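Local coordinates for DPS family dna-binding stress response protein (Thermosynechococcus elongatus, PDB 2C41) that probably binds and oxidises iron and binds DNA as a twelve-subunit stress-response protein of the Dps family, whose subunits are ferritin-like helical bundles, at residues Leu12-Arg17 and Asp130-Leu135; Val83-Pro88 and Ile110-Gln115. All coordinates share one frame; numbering follows the deposited sequence.

Contact 1 (Leu12-Arg17 and Asp130-Leu135)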
# COMPACT_ATOMS: atom_id res chain seq x y z
N LEU C 12 17.24 4.78 -36.12
CA LEU C 12 15.83 5.16 -36.15
C LEU C 12 14.98 4.14 -36.91
O LEU C 12 13.88 3.78 -36.48
CB LEU C 12 15.65 6.57 -36.72
CG LEU C 12 16.17 7.68 -35.80
CD1 LEU C 12 16.15 9.03 -36.53
CD2 LEU C 12 15.34 7.73 -34.52
N THR C 13 15.52 3.65 -38.03
CA THR C 13 14.84 2.61 -38.81
C THR C 13 14.61 1.36 -37.95
O THR C 13 13.51 0.81 -37.96
CB THR C 13 15.64 2.29 -40.11
OG1 THR C 13 15.67 3.46 -40.94
CG2 THR C 13 15.03 1.12 -40.87
N THR C 14 15.62 0.95 -37.18
CA THR C 14 15.48 -0.22 -36.31
C THR C 14 14.39 -0.00 -35.27
O THR C 14 13.61 -0.91 -34.99
CB THR C 14 16.79 -0.65 -35.60
OG1 THR C 14 17.08 0.22 -34.50
CG2 THR C 14 17.97 -0.71 -36.59
N LEU C 15 14.32 1.20 -34.70
CA LEU C 15 13.33 1.47 -33.64
C LEU C 15 11.90 1.38 -34.17
O LEU C 15 11.02 0.88 -33.50
CB LEU C 15 13.57 2.82 -32.96
CG LEU C 15 14.80 2.86 -32.04
CD1 LEU C 15 15.30 4.28 -31.82
CD2 LEU C 15 14.54 2.13 -30.69
N LYS C 16 11.69 1.86 -35.39
CA LYS C 16 10.36 1.79 -36.00
C LYS C 16 9.94 0.34 -36.20
O LYS C 16 8.81 -0.04 -35.86
CB LYS C 16 10.31 2.57 -37.32
CG LYS C 16 10.43 4.07 -37.14
CD LYS C 16 9.71 4.79 -38.27
CE LYS C 16 10.44 6.01 -38.80
NZ LYS C 16 11.24 6.82 -37.84
N ARG C 17 10.84 -0.47 -36.74
CA ARG C 17 10.58 -1.90 -36.95
C ARG C 17 10.32 -2.60 -35.61
O ARG C 17 9.36 -3.36 -35.49
CB ARG C 17 11.75 -2.57 -37.68
CG ARG C 17 11.60 -4.10 -37.82
CD ARG C 17 12.65 -4.71 -38.79
NE ARG C 17 13.94 -4.03 -38.74
CZ ARG C 17 14.82 -4.09 -37.74
NH1 ARG C 17 14.56 -4.81 -36.65
NH2 ARG C 17 15.97 -3.42 -37.82
N ASP C 130 21.44 -0.31 -25.02
CA ASP C 130 21.02 -0.77 -23.70
C ASP C 130 19.54 -1.17 -23.68
O ASP C 130 19.19 -2.18 -23.10
CB ASP C 130 21.28 0.31 -22.64
CG ASP C 130 20.84 -0.13 -21.26
OD1 ASP C 130 21.47 -1.05 -20.69
OD2 ASP C 130 19.84 0.42 -20.75
N LEU C 131 18.70 -0.36 -24.33
CA LEU C 131 17.28 -0.65 -24.42
C LEU C 131 17.07 -2.03 -25.04
O LEU C 131 16.37 -2.87 -24.47
CB LEU C 131 16.56 0.45 -25.23
CG LEU C 131 15.05 0.30 -25.43
CD1 LEU C 131 14.32 0.17 -24.10
CD2 LEU C 131 14.51 1.48 -26.23
N TYR C 132 17.69 -2.28 -26.19
CA TYR C 132 17.58 -3.57 -26.85
C TYR C 132 18.13 -4.71 -25.99
O TYR C 132 17.58 -5.82 -25.97
CB TYR C 132 18.29 -3.56 -28.21
CG TYR C 132 17.58 -2.75 -29.28
CD1 TYR C 132 18.31 -1.93 -30.15
CD2 TYR C 132 16.19 -2.81 -29.43
CE1 TYR C 132 17.66 -1.18 -31.13
CE2 TYR C 132 15.54 -2.07 -30.41
CZ TYR C 132 16.29 -1.26 -31.26
OH TYR C 132 15.64 -0.55 -32.23
N THR C 133 19.22 -4.42 -25.29
CA THR C 133 19.89 -5.41 -24.44
C THR C 133 19.00 -5.82 -23.26
O THR C 133 18.95 -7.00 -22.91
CB THR C 133 21.24 -4.89 -23.94
OG1 THR C 133 22.10 -4.68 -25.07
CG2 THR C 133 21.91 -5.89 -22.99
N ARG C 134 18.29 -4.86 -22.68
CA ARG C 134 17.34 -5.15 -21.60
C ARG C 134 16.11 -5.89 -22.13
O ARG C 134 15.71 -6.93 -21.59
CB ARG C 134 16.93 -3.85 -20.89
CG ARG C 134 15.80 -4.03 -19.86
CD ARG C 134 15.66 -2.83 -18.93
NE ARG C 134 15.53 -1.56 -19.65
CZ ARG C 134 14.41 -1.09 -20.19
NH1 ARG C 134 14.43 0.09 -20.81
NH2 ARG C 134 13.26 -1.77 -20.11
N LEU C 135 15.50 -5.36 -23.19
CA LEU C 135 14.26 -5.92 -23.71
C LEU C 135 14.42 -7.34 -24.24
O LEU C 135 13.52 -8.17 -24.08
CB LEU C 135 13.64 -5.01 -24.79
CG LEU C 135 13.19 -3.60 -24.37
CD1 LEU C 135 12.40 -2.96 -25.51
CD2 LEU C 135 12.39 -3.62 -23.06
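Y132 reaches from helix 126-149 across the core of the ferritin-like four-helix bundle and sets its phenol against T14 and L15 of helix 6-35, tying the first and last long helices. Its OH donates a hydrogen bond to T14 OG1, 2.8 Å away, and that oxygen lies at the edge of the ring, near its plane. T14 OG1 is turned between its own backbone N and carbonyl carbon (chi1 77°), where it also bonds to V11 O one turn back; the threonine hydroxyl thus accepts from the tyrosine and donates to its own helix. L15 supplies the apolar half of the contact: its CD2 comes obliquely to the ring, 3.3 Å from Y132 OH and 3.9 Å from Y132 CZ. The backbones stay well apart, L15 CA to Y132 CA being 9.5 Å. D116 of helix 95-122 touches both T14 and Y132, and R65 of helix 41-68 touches L15. A phenylalanine here would probably leave T14 OG1 without its donor and open a small gap beside L15 CD2. The chemistry implies a buried phenol satisfied through a chain of two hydrogen bonds, tyrosine to threonine to helix carbonyl, with L15 CD2 set obliquely against the phenol end.

Contact 2 (Val83-Pro88 and Ile110-Gln115); sequences VATVTP and ITEMHQ
T85 and E112 meet across the gap between a surface loop and helix 95-122, and they make up the whole direct contact between the two segments. T85 OG1 donates a hydrogen bond to E112 OE1 at 2.7 Å. It meets OE1 on the syn side, the side that faces OE2, which is why E112 OE2 is only 3.2 Å from T85 OG1; the donor stands 22° out of the carboxylate plane. The two side chains come from opposite directions. The glutamate does most of the reaching, for its chain runs extended beyond CG (chi2 -168°) and carries the carboxylate out to the loop. T85 CA and E112 CA stay 9.5 Å apart. T85 OG1 has a second, weak hydrogen bond to N21 OD1 of helix 6-35.

E112 OE2 forms a salt bridge with R17 of helix 6-35, so each carboxylate oxygen has a partner, one neutral and one cationic; the arginine would probably favour the ionised carboxylate.

No apolar contact is made between the two segments; the carbons of T85 come near only the carboxylate, T85 CB 3.5 Å from E112 OE1.

Inside the helix, H114 ND1 donates to I110 O at 2.8 Å, nearly straight at 170°. That carbonyl also accepts the ordinary helical bond from H114 N, the two donors arriving from opposite faces of its plane.

The short helix 80-83 with its loop, between the second and third long helices, is a feature of the Dps family. The loop lies over helices 6-35 and 95-122: A84 and V86 rest on N21, and V86 dips to N105, L108 and I109. On another side of helix 95-122, I110 and H114 pack on helix 126-149, with H114 also touching G124 of a neighbouring subunit.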
# COMPACT_ATOMS: atom_id res chain seq x y z
N VAL C 83 5.34 -2.10 -41.50
CA VAL C 83 6.69 -1.92 -40.96
C VAL C 83 7.12 -3.17 -40.17
O VAL C 83 8.31 -3.53 -40.16
CB VAL C 83 6.73 -0.63 -40.08
CG1 VAL C 83 8.05 -0.48 -39.35
CG2 VAL C 83 6.45 0.61 -40.94
N ALA C 84 6.16 -3.84 -39.53
CA ALA C 84 6.45 -5.02 -38.72
C ALA C 84 7.02 -6.15 -39.56
O ALA C 84 6.62 -6.36 -40.71
CB ALA C 84 5.19 -5.51 -37.98
N THR C 85 7.97 -6.87 -38.97
CA THR C 85 8.52 -8.08 -39.59
C THR C 85 8.03 -9.37 -38.91
O THR C 85 8.15 -10.44 -39.50
CB THR C 85 10.05 -8.07 -39.61
OG1 THR C 85 10.54 -7.81 -38.29
CG2 THR C 85 10.55 -6.99 -40.57
N VAL C 86 7.50 -9.27 -37.69
CA VAL C 86 6.83 -10.42 -37.08
C VAL C 86 5.53 -10.75 -37.82
O VAL C 86 4.91 -9.88 -38.43
CB VAL C 86 6.53 -10.24 -35.56
CG1 VAL C 86 7.83 -10.08 -34.79
CG2 VAL C 86 5.62 -9.07 -35.32
N THR C 87 5.15 -12.02 -37.79
CA THR C 87 3.94 -12.47 -38.47
C THR C 87 2.70 -12.10 -37.65
O THR C 87 2.56 -12.54 -36.50
CB THR C 87 3.94 -14.00 -38.70
OG1 THR C 87 5.04 -14.35 -39.56
CG2 THR C 87 2.64 -14.46 -39.34
N PRO C 88 1.79 -11.29 -38.24
CA PRO C 88 0.53 -11.08 -37.53
C PRO C 88 -0.29 -12.37 -37.59
O PRO C 88 -0.36 -13.02 -38.64
CB PRO C 88 -0.14 -9.95 -38.31
CG PRO C 88 0.41 -10.07 -39.70
CD PRO C 88 1.83 -10.57 -39.53
N ILE C 110 14.22 -11.66 -31.09
CA ILE C 110 15.51 -11.86 -30.40
C ILE C 110 16.68 -11.67 -31.37
O ILE C 110 17.63 -10.96 -31.08
CB ILE C 110 15.59 -13.25 -29.72
CG1 ILE C 110 14.63 -13.31 -28.52
CG2 ILE C 110 17.04 -13.57 -29.29
CD1 ILE C 110 14.31 -14.73 -28.04
N THR C 111 16.58 -12.29 -32.54
CA THR C 111 17.61 -12.11 -33.57
C THR C 111 17.74 -10.64 -33.95
O THR C 111 18.85 -10.10 -33.98
CB THR C 111 17.34 -12.98 -34.80
OG1 THR C 111 17.49 -14.36 -34.43
CG2 THR C 111 18.32 -12.66 -35.95
N GLU C 112 16.61 -10.00 -34.24
CA GLU C 112 16.60 -8.59 -34.62
C GLU C 112 17.15 -7.67 -33.53
O GLU C 112 17.90 -6.74 -33.84
CB GLU C 112 15.21 -8.14 -35.04
CG GLU C 112 14.77 -8.72 -36.39
CD GLU C 112 13.54 -8.06 -36.97
OE1 GLU C 112 13.19 -8.38 -38.13
OE2 GLU C 112 12.91 -7.23 -36.28
N MET C 113 16.80 -7.92 -32.28
CA MET C 113 17.31 -7.09 -31.19
C MET C 113 18.82 -7.20 -31.02
O MET C 113 19.48 -6.21 -30.71
CB MET C 113 16.59 -7.37 -29.88
CG MET C 113 15.18 -6.76 -29.83
SD MET C 113 14.52 -6.79 -28.15
CE MET C 113 12.94 -5.98 -28.43
N HIS C 114 19.38 -8.39 -31.24
CA HIS C 114 20.83 -8.54 -31.21
C HIS C 114 21.47 -7.75 -32.36
O HIS C 114 22.46 -7.04 -32.17
CB HIS C 114 21.24 -10.01 -31.24
CG HIS C 114 21.10 -10.71 -29.93
ND1 HIS C 114 19.89 -11.20 -29.47
CD2 HIS C 114 22.01 -11.02 -28.97
CE1 HIS C 114 20.07 -11.77 -28.29
NE2 HIS C 114 21.34 -11.67 -27.96
N GLN C 115 20.90 -7.87 -33.55
CA GLN C 115 21.38 -7.13 -34.72
C GLN C 115 21.26 -5.62 -34.50
O GLN C 115 22.20 -4.86 -34.79
CB GLN C 115 20.63 -7.55 -35.98
CG GLN C 115 20.94 -8.98 -36.40
CD GLN C 115 20.11 -9.49 -37.57
OE1 GLN C 115 20.57 -10.37 -38.30
NE2 GLN C 115 18.89 -8.98 -37.73

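The two contacts lie about 10 Å apart, centre to centre, and R17 is the main tie between them. It sits on the 12-17 segment of contact 1 but takes no part there; its NH1 instead bridges to E112 OE2 of contact 2 at 3.0 Å, and also to D116, the residue that touches T14 and Y132. Carbon packing backs up the charges: R17 CD lies 3.6 Å from T85 CG2, and V83 CG1 is 3.8 Å from R17 CA. Contact 1 joins helix 6-35 to helix 126-149 through the buried core, whereas contact 2 closes the loop over helix 95-122 nearer the surface; helix 6-35 is a partner in contact 1 and borders contact 2 through R17 and N21.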